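Local coordinates for galactokinase (Bifidobacterium longum subsp. infantis ATCC 15697 = JCM 1222 = DSM 20088, PDB 6TEQ), which probably phosphorylates galactose with ATP as a GHMP-family galactokinase, and binds 2-deoxy-2-fluoro-galactose, at residues G39-I44 and L56-P61. Sequence-based numbering, arbitrary orientation. Where two conformers were deposited one is given.
Sequences GRVNLI and LPIALP
Val41 and Ile58 face each other as a hydrogen-bonded pair of an antiparallel beta hairpin, with Ile58 N giving a nearly straight bond to Val41 O (2.9 Å, 171°) and Val41 N returning one to Ile58 O. Their side chains run side by side on one face of the sheet. The Leu43 side chain crosses that of Ile58 at about a right angle, its CD1 4.0 Å from Ile58 CG2. On the other face are Arg40, Asn42, Pro57 and Ala59. Beyond the non-hydrogen-bonded pair of Asn42 and Pro57, Leu43 N continues the backbone ladder to Leu56 O (2.8 Å), and Leu56 N gives its hydrogen to a side chain: Asn42 OD1 accepts it at 3.2 Å in the plane of the amide. CG anti to the backbone N (chi1 -162°) helps bring that amide across, while ND2 bonds Glu46 OE1 and Gly45 O. Arg40 leaves the same face to meet Asp191 in a salt bridge and to touch the bound sugar. The hairpin thus carries Arg40 directly into the galactose pocket, and the two-sided grip on the Asn42 amide should fix its rotation and help position sugar-binding Glu46.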
loop_
_atom_site.group_PDB
_atom_site.type_symbol
_atom_site.label_atom_id
_atom_site.label_comp_id
_atom_site.label_asym_id
_atom_site.label_seq_id
_atom_site.Cartn_x
_atom_site.Cartn_y
_atom_site.Cartn_z
ATOM N N GLY A 39 -5.131 3.825 4.125
ATOM C CA GLY A 39 -4.282 2.663 3.871
ATOM C C GLY A 39 -4.910 1.820 2.777
ATOM O O GLY A 39 -5.924 2.219 2.211
ATOM N N ARG A 40 -4.285 0.684 2.462
ATOM C CA ARG A 40 -4.714 -0.089 1.299
ATOM C C ARG A 40 -4.497 -1.561 1.544
ATOM O O ARG A 40 -3.537 -1.956 2.268
ATOM C CB ARG A 40 -3.959 0.384 0.052
ATOM C CG ARG A 40 -2.471 0.105 0.027
ATOM C CD ARG A 40 -2.126 -1.196 -0.630
ATOM N NE ARG A 40 -0.705 -1.516 -0.469
ATOM C CZ ARG A 40 -0.160 -2.162 0.539
ATOM N NH1 ARG A 40 1.159 -2.341 0.554
ATOM N NH2 ARG A 40 -0.900 -2.747 1.474
ATOM N N VAL A 41 -5.260 -2.372 0.815
ATOM C CA VAL A 41 -4.889 -3.793 0.607
ATOM C C VAL A 41 -4.773 -4.067 -0.892
ATOM O O VAL A 41 -5.686 -3.783 -1.668
ATOM C CB VAL A 41 -5.862 -4.764 1.294
ATOM C CG1 VAL A 41 -5.571 -4.930 2.757
ATOM C CG2 VAL A 41 -7.282 -4.290 1.185
ATOM N N ASN A 42 -3.669 -4.689 -1.253
ATOM C CA ASN A 42 -3.460 -5.128 -2.635
ATOM C C ASN A 42 -4.196 -6.451 -2.779
ATOM O O ASN A 42 -3.836 -7.423 -2.139
ATOM C CB ASN A 42 -1.993 -5.190 -3.005
ATOM C CG ASN A 42 -1.819 -5.212 -4.498
ATOM O OD1 ASN A 42 -2.722 -4.819 -5.231
ATOM N ND2 ASN A 42 -0.670 -5.721 -4.900
ATOM N N LEU A 43 -5.200 -6.490 -3.628
ATOM C CA LEU A 43 -5.944 -7.746 -3.773
ATOM C C LEU A 43 -5.019 -8.776 -4.417
ATOM O O LEU A 43 -5.066 -9.951 -4.039
ATOM C CB LEU A 43 -7.219 -7.549 -4.572
ATOM C CG LEU A 43 -8.261 -6.611 -3.997
ATOM C CD1 LEU A 43 -9.356 -6.439 -5.004
ATOM C CD2 LEU A 43 -8.807 -7.110 -2.661
ATOM N N ILE A 44 -4.315 -8.368 -5.469
ATOM C CA ILE A 44 -3.394 -9.258 -6.208
ATOM C C ILE A 44 -2.550 -8.377 -7.105
ATOM O O ILE A 44 -2.892 -7.230 -7.331
ATOM C CB ILE A 44 -4.273 -10.288 -6.991
ATOM C CG1 ILE A 44 -3.458 -11.470 -7.455
ATOM C CG2 ILE A 44 -5.069 -9.682 -8.120
ATOM C CD1 ILE A 44 -4.287 -12.661 -7.915
ATOM N N LEU A 56 -3.796 -4.500 -8.276
ATOM C CA LEU A 56 -5.238 -4.366 -8.011
ATOM C C LEU A 56 -5.509 -4.060 -6.554
ATOM O O LEU A 56 -6.048 -4.917 -5.844
ATOM C CB LEU A 56 -5.937 -5.636 -8.496
ATOM C CG LEU A 56 -7.445 -5.518 -8.618
ATOM C CD1 LEU A 56 -7.837 -4.557 -9.748
ATOM C CD2 LEU A 56 -8.046 -6.879 -8.863
ATOM N N PRO A 57 -5.160 -2.833 -6.107
ATOM C CA PRO A 57 -5.484 -2.468 -4.730
ATOM C C PRO A 57 -6.875 -1.864 -4.561
ATOM O O PRO A 57 -7.512 -1.435 -5.493
ATOM C CB PRO A 57 -4.431 -1.394 -4.419
ATOM C CG PRO A 57 -4.184 -0.699 -5.764
ATOM C CD PRO A 57 -4.226 -1.872 -6.778
ATOM N N ILE A 58 -7.314 -1.962 -3.305
ATOM C CA ILE A 58 -8.460 -1.190 -2.767
ATOM C C ILE A 58 -7.936 -0.307 -1.661
ATOM O O ILE A 58 -6.916 -0.659 -0.993
ATOM C CB ILE A 58 -9.590 -2.100 -2.279
ATOM C CG1 ILE A 58 -9.149 -3.024 -1.153
ATOM C CG2 ILE A 58 -10.171 -2.861 -3.450
ATOM C CD1 ILE A 58 -10.259 -3.677 -0.413
ATOM N N ALA A 59 -8.641 0.782 -1.453
ATOM C CA ALA A 59 -8.357 1.660 -0.310
ATOM C C ALA A 59 -9.164 1.124 0.866
ATOM O O ALA A 59 -10.396 0.839 0.728
ATOM C CB ALA A 59 -8.744 3.067 -0.627
ATOM N N LEU A 60 -8.540 1.008 2.025
ATOM C CA LEU A 60 -9.269 0.663 3.253
ATOM C C LEU A 60 -10.101 1.845 3.759
ATOM O O LEU A 60 -9.826 3.006 3.469
ATOM C CB LEU A 60 -8.279 0.204 4.309
ATOM C CG LEU A 60 -7.645 -1.155 4.094
ATOM C CD1 LEU A 60 -6.530 -1.291 5.096
ATOM C CD2 LEU A 60 -8.671 -2.255 4.300
ATOM N N PRO A 61 -11.098 1.598 4.629
ATOM C CA PRO A 61 -11.762 2.709 5.278
ATOM C C PRO A 61 -10.855 3.396 6.311
ATOM O O PRO A 61 -11.101 4.525 6.701
ATOM C CB PRO A 61 -12.892 2.026 6.002
ATOM C CG PRO A 61 -12.540 0.575 6.143
ATOM C CD PRO A 61 -11.670 0.283 4.958
#